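Local coordinates for sporozoite-specific SAG protein (Toxoplasma gondii, PDB 2WNK) that is a SAG2-related surface antigen of the sporozoite stage, built from two SRS domains and probably involved in contact with the host, at residues Phe15-Glu18 against Val23-Phe26; Lys60-Ser65 against Thr94-Leu99; Leu68-Gly73 against Gly78-Thr83; Pro131-Cys136 against Ser200-Leu205. One frame throughout, in Å; residues are numbered along the deposited sequence.

Contact 1: Phe15-Glu18 against Val23-Phe26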
loop_
_atom_site.group_PDB
_atom_site.type_symbol
_atom_site.label_atom_id
_atom_site.label_comp_id
_atom_site.label_asym_id
_atom_site.label_seq_id
_atom_site.Cartn_x
_atom_site.Cartn_y
_atom_site.Cartn_z
ATOM N N PHE A 15 8.126 10.293 -2.334
ATOM C CA PHE A 15 7.000 9.414 -2.595
ATOM C C PHE A 15 6.799 8.508 -1.409
ATOM O O PHE A 15 7.713 8.316 -0.607
ATOM C CB PHE A 15 7.267 8.540 -3.813
ATOM C CG PHE A 15 7.614 9.286 -5.034
ATOM C CD1 PHE A 15 6.646 9.613 -5.987
ATOM C CD2 PHE A 15 8.940 9.631 -5.281
ATOM C CE1 PHE A 15 7.001 10.276 -7.142
ATOM C CE2 PHE A 15 9.286 10.308 -6.446
ATOM C CZ PHE A 15 8.328 10.636 -7.369
ATOM N N THR A 16 5.609 7.926 -1.318
ATOM C CA THR A 16 5.324 6.967 -0.269
ATOM C C THR A 16 4.708 5.710 -0.889
ATOM O O THR A 16 3.821 5.802 -1.754
ATOM C CB THR A 16 4.353 7.555 0.757
ATOM O OG1 THR A 16 4.887 8.774 1.294
ATOM C CG2 THR A 16 4.112 6.572 1.888
ATOM N N VAL A 17 5.182 4.549 -0.462
ATOM C CA VAL A 17 4.609 3.284 -0.896
ATOM C C VAL A 17 3.715 2.776 0.233
ATOM O O VAL A 17 4.181 2.508 1.334
ATOM C CB VAL A 17 5.691 2.234 -1.244
ATOM C CG1 VAL A 17 5.038 0.881 -1.576
ATOM C CG2 VAL A 17 6.551 2.710 -2.454
ATOM N N GLU A 18 2.431 2.623 -0.061
ATOM C CA GLU A 18 1.430 2.330 0.969
ATOM C C GLU A 18 0.937 0.878 0.954
ATOM O O GLU A 18 0.415 0.369 1.956
ATOM C CB GLU A 18 0.239 3.263 0.770
ATOM C CG GLU A 18 0.637 4.714 0.558
ATOM C CD GLU A 18 0.356 5.570 1.770
ATOM O OE1 GLU A 18 0.145 6.797 1.587
ATOM O OE2 GLU A 18 0.320 5.014 2.894
ATOM N N VAL A 23 3.648 0.778 -7.197
ATOM C CA VAL A 23 4.835 1.192 -7.920
ATOM C C VAL A 23 5.058 2.693 -7.785
ATOM O O VAL A 23 4.098 3.490 -7.700
ATOM C CB VAL A 23 4.805 0.770 -9.433
ATOM C CG1 VAL A 23 3.971 -0.498 -9.647
ATOM C CG2 VAL A 23 4.355 1.900 -10.323
ATOM N N VAL A 24 6.333 3.069 -7.715
ATOM C CA VAL A 24 6.739 4.442 -7.748
ATOM C C VAL A 24 7.447 4.699 -9.056
ATOM O O VAL A 24 8.342 3.972 -9.432
ATOM C CB VAL A 24 7.698 4.784 -6.570
ATOM C CG1 VAL A 24 8.126 6.235 -6.657
ATOM C CG2 VAL A 24 6.997 4.490 -5.253
ATOM N N ARG A 25 7.024 5.740 -9.745
ATOM C CA ARG A 25 7.682 6.145 -10.988
ATOM C C ARG A 25 8.275 7.511 -10.767
ATOM O O ARG A 25 7.605 8.421 -10.262
ATOM C CB ARG A 25 6.692 6.166 -12.165
ATOM C CG ARG A 25 6.201 4.809 -12.564
ATOM C CD ARG A 25 5.146 4.893 -13.692
ATOM N NE ARG A 25 4.461 3.608 -13.846
ATOM C CZ ARG A 25 5.018 2.549 -14.414
ATOM N NH1 ARG A 25 6.262 2.635 -14.889
ATOM N NH2 ARG A 25 4.347 1.410 -14.491
ATOM N N PHE A 26 9.551 7.652 -11.091
ATOM C CA PHE A 26 10.170 8.957 -11.045
ATOM C C PHE A 26 11.155 9.128 -12.184
ATOM O O PHE A 26 11.539 8.169 -12.836
ATOM C CB PHE A 26 10.852 9.200 -9.693
ATOM C CG PHE A 26 12.011 8.283 -9.413
ATOM C CD1 PHE A 26 13.303 8.660 -9.753
ATOM C CD2 PHE A 26 11.815 7.087 -8.730
ATOM C CE1 PHE A 26 14.399 7.847 -9.456
ATOM C CE2 PHE A 26 12.911 6.249 -8.436
ATOM C CZ PHE A 26 14.212 6.644 -8.807
HETATM O O HOH W 1 3.416 3.950 -4.404
#
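F15 and V24 carry this contact, burying 73 Å² and 72 Å² respectively against the other segment. Methyl CG1 of V24 stands over one face of the F15 ring, displaced toward its rim: it lies 3.8 Å from the ring centroid and 22° off the ring normal, a CH-pi contact. CG1 reaches that face because it is anti to the backbone N of V24 (chi1 179°). The second methyl, CG2, turns to V17 and meets V17 CG2 at 3.3 Å, tighter than usual for two carbons. At the far end of the F15 ring, CZ touches F26 CB at 3.7 Å, obliquely to the ring plane. The strand segments run nearly antiparallel (161°), yet their axes come no closer than 7.7 Å, too far for direct backbone pairing. Instead a water donates to T16 O at 3.3 Å and, more weakly, to V23 O. The strands lie in different sheets: F15 and V17 make backbone hydrogen bonds to strand 121-127, with V17 also bonding to K128, whereas V24 bonds to L84 of strand 80-86. The F26 ring in turn meets those of F82 on strand 80-86 and F98 on strand 94-101.

Contact 2: Lys60-Ser65 against Thr94-Leu99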
loop_
_atom_site.group_PDB
_atom_site.type_symbol
_atom_site.label_atom_id
_atom_site.label_comp_id
_atom_site.label_asym_id
_atom_site.label_seq_id
_atom_site.Cartn_x
_atom_site.Cartn_y
_atom_site.Cartn_z
ATOM N N LYS A 60 17.914 -5.629 -2.053
ATOM C CA LYS A 60 17.257 -6.790 -1.413
ATOM C C LYS A 60 17.521 -6.924 0.079
ATOM O O LYS A 60 16.826 -7.690 0.770
ATOM C CB LYS A 60 17.609 -8.109 -2.085
ATOM C CG LYS A 60 18.997 -8.186 -2.643
ATOM C CD LYS A 60 18.949 -7.568 -4.040
ATOM C CE LYS A 60 17.492 -7.416 -4.578
ATOM N NZ LYS A 60 17.316 -6.398 -5.685
ATOM N N ASP A 61 18.538 -6.213 0.547
ATOM C CA ASP A 61 18.913 -6.170 1.966
ATOM C C ASP A 61 18.184 -5.070 2.724
ATOM O O ASP A 61 18.319 -4.966 3.966
ATOM C CB ASP A 61 20.408 -5.917 2.086
ATOM C CG ASP A 61 21.219 -7.102 1.671
ATOM O OD1 ASP A 61 20.702 -8.234 1.804
ATOM O OD2 ASP A 61 22.369 -6.903 1.229
ATOM N N VAL A 62 17.483 -4.205 1.992
ATOM C CA VAL A 62 16.641 -3.177 2.633
ATOM C C VAL A 62 15.160 -3.412 2.400
ATOM O O VAL A 62 14.335 -3.263 3.301
ATOM C CB VAL A 62 17.033 -1.770 2.163
ATOM C CG1 VAL A 62 16.161 -0.735 2.826
ATOM C CG2 VAL A 62 18.457 -1.531 2.517
ATOM N N LEU A 63 14.820 -3.801 1.175
ATOM C CA LEU A 63 13.469 -4.211 0.836
ATOM C C LEU A 63 13.583 -5.568 0.145
ATOM O O LEU A 63 14.029 -5.657 -1.001
ATOM C CB LEU A 63 12.817 -3.183 -0.098
ATOM C CG LEU A 63 12.585 -1.784 0.468
ATOM C CD1 LEU A 63 12.158 -0.861 -0.678
ATOM C CD2 LEU A 63 11.522 -1.804 1.562
ATOM N N LYS A 64 13.184 -6.612 0.856
ATOM C CA LYS A 64 13.464 -7.989 0.459
ATOM C C LYS A 64 12.764 -8.451 -0.822
ATOM O O LYS A 64 13.239 -9.385 -1.477
ATOM C CB LYS A 64 13.098 -8.948 1.593
ATOM C CG LYS A 64 13.733 -8.648 2.939
ATOM C CD LYS A 64 15.206 -9.046 2.985
ATOM C CE LYS A 64 15.688 -9.191 4.434
ATOM N NZ LYS A 64 15.322 -8.018 5.303
ATOM N N SER A 65 11.624 -7.854 -1.157
ATOM C CA SER A 65 10.936 -8.225 -2.389
ATOM C C SER A 65 10.534 -6.972 -3.168
ATOM O O SER A 65 9.400 -6.533 -3.127
ATOM C CB SER A 65 9.729 -9.151 -2.130
ATOM O OG SER A 65 9.006 -8.763 -0.981
ATOM N N THR A 94 10.358 2.039 6.405
ATOM C CA THR A 94 11.710 2.497 6.178
ATOM C C THR A 94 11.801 3.388 4.958
ATOM O O THR A 94 10.803 3.619 4.239
ATOM C CB THR A 94 12.651 1.307 6.068
ATOM O OG1 THR A 94 14.012 1.780 6.088
ATOM C CG2 THR A 94 12.330 0.518 4.836
ATOM N N SER A 95 13.004 3.898 4.730
ATOM C CA SER A 95 13.214 4.881 3.677
ATOM C C SER A 95 14.357 4.432 2.774
ATOM O O SER A 95 15.398 3.958 3.246
ATOM C CB SER A 95 13.576 6.240 4.269
ATOM O OG SER A 95 12.447 6.908 4.806
ATOM N N VAL A 96 14.175 4.580 1.468
ATOM C CA VAL A 96 15.286 4.494 0.544
ATOM C C VAL A 96 15.460 5.828 -0.207
ATOM O O VAL A 96 14.521 6.597 -0.344
ATOM C CB VAL A 96 15.199 3.313 -0.450
ATOM C CG1 VAL A 96 15.165 1.962 0.338
ATOM C CG2 VAL A 96 13.976 3.413 -1.349
ATOM N N PHE A 97 16.655 6.051 -0.714
ATOM C CA PHE A 97 17.003 7.316 -1.368
ATOM C C PHE A 97 17.746 7.077 -2.639
ATOM O O PHE A 97 18.491 6.075 -2.788
ATOM C CB PHE A 97 17.921 8.157 -0.449
ATOM C CG PHE A 97 17.319 8.511 0.867
ATOM C CD1 PHE A 97 16.603 9.685 0.991
ATOM C CD2 PHE A 97 17.442 7.663 1.967
ATOM C CE1 PHE A 97 16.050 10.039 2.212
ATOM C CE2 PHE A 97 16.899 8.018 3.189
ATOM C CZ PHE A 97 16.207 9.190 3.307
ATOM N N PHE A 98 17.573 8.029 -3.582
ATOM C CA PHE A 98 18.445 8.101 -4.733
ATOM C C PHE A 98 18.874 9.537 -4.980
ATOM O O PHE A 98 18.250 10.481 -4.440
ATOM C CB PHE A 98 17.681 7.630 -5.990
ATOM C CG PHE A 98 17.116 6.240 -5.840
ATOM C CD1 PHE A 98 17.938 5.129 -6.048
ATOM C CD2 PHE A 98 15.792 6.053 -5.447
ATOM C CE1 PHE A 98 17.464 3.831 -5.918
ATOM C CE2 PHE A 98 15.296 4.755 -5.292
ATOM C CZ PHE A 98 16.139 3.645 -5.524
ATOM N N LEU A 99 19.919 9.716 -5.799
ATOM C CA LEU A 99 20.198 11.029 -6.346
ATOM C C LEU A 99 20.124 11.007 -7.861
ATOM O O LEU A 99 20.544 10.023 -8.492
ATOM C CB LEU A 99 21.621 11.459 -5.974
ATOM C CG LEU A 99 21.710 11.758 -4.471
ATOM C CD1 LEU A 99 23.165 11.852 -4.010
ATOM C CD2 LEU A 99 20.947 13.061 -4.134
#
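T94 and V96, the two residues of strand 94-99 that touch V62 and L63, have their backbone polar groups engaged on another side, in hydrogen bonds with V127 and I125 of strand 121-127. Toward residues 60-65 they offer methyl groups, and every approach between the two segments is carbon to carbon. The central one joins V62 CG1 to V96 CG1 at 3.8 Å. V96 CG1 lies anti to its own carbonyl carbon (chi1 -60°) and V62 CG1 anti to the backbone N; these settings turn one methyl of each valine to the other, and the side chains pass alongside one another, running opposite ways. The same V96 methyl, CG1, is also approached by L63 CD1, at 4.2 Å, so it serves both loop residues. The other branch of L63 goes to the threonine: CD2 comes within 4.1 Å of T94 CG2, the methyl and not the hydroxyl meeting the leucine. These separations, with the V62 and V96 CA atoms 8.1 Å apart, describe side-chain packing without backbone pairing. Only 166 Å² is buried in all, from both sides together. Strand alternation explains the pattern: T94 and V96 face the loop, while the intervening S95 points away and places OG in a hydrogen bond with H124 NE2. L63 also touches P90 and V127, and V96 rests on I125 and V47. The arrangement is that of a beta-sandwich domain, here the first SRS domain, in which an irregular connection between strands 56-58 and 66-72 lays apolar side chains against a sheet strand.

Contact 3: Leu68-Gly73 against Gly78-Thr83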
loop_
_atom_site.group_PDB
_atom_site.type_symbol
_atom_site.label_atom_id
_atom_site.label_comp_id
_atom_site.label_asym_id
_atom_site.label_seq_id
_atom_site.Cartn_x
_atom_site.Cartn_y
_atom_site.Cartn_z
ATOM N N LEU A 68 13.895 -2.320 -9.014
ATOM C CA LEU A 68 13.976 -1.046 -9.703
ATOM C C LEU A 68 14.286 -1.325 -11.172
ATOM O O LEU A 68 15.260 -2.031 -11.469
ATOM C CB LEU A 68 15.137 -0.202 -9.149
ATOM C CG LEU A 68 15.264 1.266 -9.558
ATOM C CD1 LEU A 68 14.124 2.168 -9.008
ATOM C CD2 LEU A 68 16.619 1.764 -9.072
ATOM N N ALA A 69 13.485 -0.742 -12.061
ATOM C CA ALA A 69 13.735 -0.788 -13.516
ATOM C C ALA A 69 14.128 0.592 -14.014
ATOM O O ALA A 69 13.782 1.599 -13.406
ATOM C CB ALA A 69 12.502 -1.280 -14.261
ATOM N N GLN A 70 14.862 0.623 -15.126
ATOM C CA GLN A 70 15.323 1.862 -15.732
ATOM C C GLN A 70 14.954 1.847 -17.201
ATOM O O GLN A 70 15.060 0.810 -17.849
ATOM C CB GLN A 70 16.841 1.948 -15.634
ATOM C CG GLN A 70 17.429 3.207 -16.248
ATOM C CD GLN A 70 18.968 3.195 -16.299
ATOM O OE1 GLN A 70 19.565 2.556 -17.164
ATOM N NE2 GLN A 70 19.600 3.926 -15.400
ATOM N N ALA A 71 14.534 2.995 -17.727
ATOM C CA ALA A 71 14.317 3.135 -19.161
ATOM C C ALA A 71 14.606 4.569 -19.629
ATOM O O ALA A 71 14.547 5.494 -18.838
ATOM C CB ALA A 71 12.912 2.736 -19.494
ATOM N N GLU A 72 14.908 4.763 -20.919
ATOM C CA GLU A 72 15.199 6.117 -21.426
ATOM C C GLU A 72 14.023 7.054 -21.215
ATOM O O GLU A 72 12.874 6.633 -21.336
ATOM C CB GLU A 72 15.522 6.081 -22.915
ATOM C CG GLU A 72 16.616 5.107 -23.238
ATOM C CD GLU A 72 17.033 5.198 -24.697
ATOM O OE1 GLU A 72 16.205 5.653 -25.521
ATOM O OE2 GLU A 72 18.190 4.836 -25.022
ATOM N N GLY A 73 14.294 8.298 -20.846
ATOM C CA GLY A 73 13.249 9.308 -20.857
ATOM C C GLY A 73 12.984 9.536 -22.330
ATOM O O GLY A 73 13.546 8.816 -23.184
ATOM N N GLY A 78 12.939 14.326 -20.742
ATOM C CA GLY A 78 14.189 13.748 -21.112
ATOM C C GLY A 78 14.668 12.865 -19.995
ATOM O O GLY A 78 13.952 12.606 -19.062
ATOM N N GLY A 79 15.891 12.407 -20.150
ATOM C CA GLY A 79 16.630 11.758 -19.089
ATOM C C GLY A 79 16.390 10.289 -18.952
ATOM O O GLY A 79 16.416 9.543 -19.892
ATOM N N ASN A 80 16.213 9.865 -17.709
ATOM C CA ASN A 80 15.952 8.447 -17.455
ATOM C C ASN A 80 14.754 8.250 -16.541
ATOM O O ASN A 80 14.608 8.951 -15.562
ATOM C CB ASN A 80 17.172 7.773 -16.816
ATOM C CG ASN A 80 18.265 7.486 -17.822
ATOM O OD1 ASN A 80 18.065 6.725 -18.775
ATOM N ND2 ASN A 80 19.422 8.128 -17.650
ATOM N N ASP A 81 13.912 7.275 -16.880
ATOM C CA ASP A 81 12.712 6.972 -16.106
ATOM C C ASP A 81 12.918 5.707 -15.288
ATOM O O ASP A 81 13.400 4.691 -15.801
ATOM C CB ASP A 81 11.539 6.746 -17.074
ATOM C CG ASP A 81 11.016 8.044 -17.707
ATOM O OD1 ASP A 81 11.277 9.154 -17.214
ATOM O OD2 ASP A 81 10.282 7.953 -18.712
ATOM N N PHE A 82 12.560 5.779 -14.004
ATOM C CA PHE A 82 12.765 4.683 -13.080
ATOM C C PHE A 82 11.447 4.196 -12.509
ATOM O O PHE A 82 10.555 5.008 -12.245
ATOM C CB PHE A 82 13.682 5.130 -11.936
ATOM C CG PHE A 82 15.035 5.488 -12.414
ATOM C CD1 PHE A 82 15.335 6.799 -12.791
ATOM C CD2 PHE A 82 15.964 4.493 -12.640
ATOM C CE1 PHE A 82 16.580 7.100 -13.324
ATOM C CE2 PHE A 82 17.204 4.799 -13.165
ATOM C CZ PHE A 82 17.511 6.101 -13.508
ATOM N N THR A 83 11.381 2.892 -12.244
ATOM C CA THR A 83 10.174 2.262 -11.675
ATOM C C THR A 83 10.584 1.392 -10.504
ATOM O O THR A 83 11.310 0.423 -10.680
ATOM C CB THR A 83 9.449 1.397 -12.753
ATOM O OG1 THR A 83 9.176 2.223 -13.877
ATOM C CG2 THR A 83 8.125 0.863 -12.230
HETATM O O HOH W 2 18.078 3.647 -19.463
#
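Q70 lies alongside F82 on one face of a beta hairpin, the two side chains pointing the same way from a non-hydrogen-bonded pair. Q70 CB is near F82 CE2, and Q70 CG, placed anti to the backbone N (chi1 180°), closes on F82 CE2 at 3.5 Å. The extended chain then carries the amide along the ring: CD stays near CE2, and Q70 NE2 comes to the ring edge, near its plane, 3.4 Å from F82 CE2. Amide and ring planes are 64° apart, so the two are not stacked. The tip oxygen OE1 turns to a water at 2.9 Å, which also donates to N80 OD1 at 3.2 Å and so bridges the strands. N80 ND2 binds E33 O elsewhere, and D81 OD1 binds N27 ND2. Beneath these side chains, A69 pairs with T83 and A71 with D81 through reciprocal backbone bonds; D81 N to A71 O is 2.7 Å, with 166° at the hydrogen. Beyond them, G73 N reaches G79 O at 2.6 Å, the donor standing well above the carbonyl plane. G78 and G79 both take positive phi, a conformation glycine adopts readily. Since five backbone hydrogen bonds cross between segments whose apolar contact gathers round F82, touched by Q70 and L68, the pairing of this surface hairpin rests mainly on main-chain chemistry, with the Q70 side chain and a water adding to it on one face.

Contact 4: Pro131-Cys136 against Ser200-Leu205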
loop_
_atom_site.group_PDB
_atom_site.type_symbol
_atom_site.label_atom_id
_atom_site.label_comp_id
_atom_site.label_asym_id
_atom_site.label_seq_id
_atom_site.Cartn_x
_atom_site.Cartn_y
_atom_site.Cartn_z
ATOM N N PRO A 131 0.622 -4.010 6.841
ATOM C CA PRO A 131 -0.439 -4.098 7.872
ATOM C C PRO A 131 -0.477 -5.512 8.453
ATOM O O PRO A 131 -0.198 -6.511 7.750
ATOM C CB PRO A 131 -1.744 -3.811 7.110
ATOM C CG PRO A 131 -1.352 -3.302 5.769
ATOM C CD PRO A 131 0.097 -3.655 5.503
ATOM N N GLN A 132 -0.805 -5.612 9.736
ATOM C CA GLN A 132 -0.900 -6.919 10.373
ATOM C C GLN A 132 -2.355 -7.346 10.305
ATOM O O GLN A 132 -3.079 -7.294 11.290
ATOM C CB GLN A 132 -0.434 -6.867 11.837
ATOM C CG GLN A 132 1.110 -6.808 11.976
ATOM C CD GLN A 132 1.833 -8.129 11.614
ATOM O OE1 GLN A 132 1.508 -9.208 12.146
ATOM N NE2 GLN A 132 2.827 -8.040 10.735
ATOM N N ALA A 133 -2.774 -7.718 9.101
ATOM C CA ALA A 133 -4.167 -8.175 8.901
ATOM C C ALA A 133 -4.227 -9.026 7.679
ATOM O O ALA A 133 -3.391 -8.874 6.796
ATOM C CB ALA A 133 -5.182 -6.978 8.765
ATOM N N PRO A 134 -5.195 -9.967 7.636
ATOM C CA PRO A 134 -5.256 -10.827 6.433
ATOM C C PRO A 134 -5.695 -10.059 5.201
ATOM O O PRO A 134 -6.505 -9.132 5.305
ATOM C CB PRO A 134 -6.339 -11.871 6.810
ATOM C CG PRO A 134 -7.187 -11.195 7.809
ATOM C CD PRO A 134 -6.232 -10.289 8.619
ATOM N N VAL A 135 -5.253 -10.503 4.039
ATOM C CA VAL A 135 -5.510 -9.781 2.795
ATOM C C VAL A 135 -6.570 -10.531 1.973
ATOM O O VAL A 135 -6.521 -11.764 1.903
ATOM C CB VAL A 135 -4.209 -9.710 1.942
ATOM C CG1 VAL A 135 -4.505 -8.971 0.651
ATOM C CG2 VAL A 135 -3.061 -9.035 2.722
ATOM N N CYS A 136 -7.483 -9.788 1.338
ATOM C CA CYS A 136 -8.481 -10.347 0.423
ATOM C C CYS A 136 -8.040 -9.835 -0.950
ATOM O O CYS A 136 -8.276 -8.674 -1.289
ATOM C CB CYS A 136 -9.897 -9.852 0.788
ATOM S SG CYS A 136 -11.170 -11.131 0.361
ATOM N N SER A 200 -3.444 2.116 2.397
ATOM C CA SER A 200 -2.878 0.775 2.546
ATOM C C SER A 200 -3.883 -0.323 2.215
ATOM O O SER A 200 -3.516 -1.481 2.064
ATOM C CB SER A 200 -2.490 0.561 3.981
ATOM O OG SER A 200 -3.626 0.815 4.814
ATOM N N GLY A 201 -5.153 0.049 2.130
ATOM C CA GLY A 201 -6.231 -0.921 1.872
ATOM C C GLY A 201 -6.732 -1.561 3.137
ATOM O O GLY A 201 -7.638 -2.406 3.109
ATOM N N LEU A 202 -6.186 -1.131 4.255
ATOM C CA LEU A 202 -6.647 -1.640 5.560
ATOM C C LEU A 202 -8.021 -1.168 5.987
ATOM O O LEU A 202 -8.347 0.024 5.898
ATOM C CB LEU A 202 -5.597 -1.285 6.628
ATOM C CG LEU A 202 -5.895 -1.739 8.039
ATOM C CD1 LEU A 202 -5.827 -3.258 8.078
ATOM C CD2 LEU A 202 -4.775 -1.164 8.907
ATOM N N ILE A 203 -8.839 -2.120 6.435
ATOM C CA ILE A 203 -10.135 -1.824 7.015
ATOM C C ILE A 203 -10.207 -2.455 8.408
ATOM O O ILE A 203 -9.866 -3.600 8.609
ATOM C CB ILE A 203 -11.244 -2.440 6.157
ATOM C CG1 ILE A 203 -11.258 -1.773 4.757
ATOM C CG2 ILE A 203 -12.607 -2.327 6.803
ATOM C CD1 ILE A 203 -11.764 -0.305 4.825
ATOM N N LYS A 204 -10.692 -1.691 9.357
ATOM C CA LYS A 204 -10.976 -2.196 10.729
ATOM C C LYS A 204 -12.481 -2.101 10.993
ATOM O O LYS A 204 -13.109 -1.027 10.856
ATOM C CB LYS A 204 -10.239 -1.355 11.796
ATOM C CG LYS A 204 -10.546 -1.887 13.232
ATOM C CD LYS A 204 -9.879 -1.044 14.336
ATOM C CE LYS A 204 -8.377 -1.177 14.216
ATOM N NZ LYS A 204 -7.807 -0.216 15.246
ATOM N N LEU A 205 -13.033 -3.211 11.448
ATOM C CA LEU A 205 -14.439 -3.271 11.848
ATOM C C LEU A 205 -14.437 -3.360 13.377
ATOM O O LEU A 205 -13.807 -4.270 13.941
ATOM C CB LEU A 205 -15.080 -4.543 11.291
ATOM C CG LEU A 205 -16.505 -4.686 11.874
ATOM C CD1 LEU A 205 -17.438 -3.546 11.388
ATOM C CD2 LEU A 205 -17.060 -6.055 11.532
#
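A133, P131 and L202 meet through apolar contacts, the sole kind that passes between these segments. The closest joins A133 CB to L202 CD1 at 3.8 Å. L202 CD1 also receives P131 CB at 4.2 Å, so one leucine branch touches both residues. L202 CG is anti to the backbone N (chi1 -180°), which extends the side chain toward the 131-133 turn. The pyrrolidine ring brings a second, looser approach, P131 CG to S200 CB at 4.4 Å. Two polar bonds shape the segments themselves. A weak hydrogen bond from A133 N to P131 O, 3.1 Å long, closes an inverse gamma turn centred on Q132, and this turn sets P131 and A133 on the same leucine. On the other side L202 N donates to S200 OG in an ST turn, although the position of that oxygen is somewhat doubtful. Covalent bonding enters at C136, whose SG forms a disulfide with C229. In the sheet, strand 152-158 lies between strands 135-136 and 202-207: P134 and C136 make backbone hydrogen bonds with V157, G201 with C158 and I203 with F156. L202 thus meets the lead-in to strand 135-136 beside strand 152-158, where A133 also touches S155.

Contact 1 is the buried one, contact 2 is partly buried, and contacts 3 and 4 lie at the surface. The first three share the first SRS domain and meet around aromatic rings: F26 of contact 1 packs on F98 of 94-99 and on F82 of 78-83, while F98 also touches L68. Strands 22-28 and 80-86 are sheet neighbours, so contacts 1 and 3 hold adjoining elements, yet contact 1 packs side chains across sheets whereas contact 3 pairs backbones within one. Contacts 2 and 4 are alike in setting irregular chain against a strand through a few aliphatic carbons. Contact 4 belongs to the second domain, but its S200 touches E18 of contact 1.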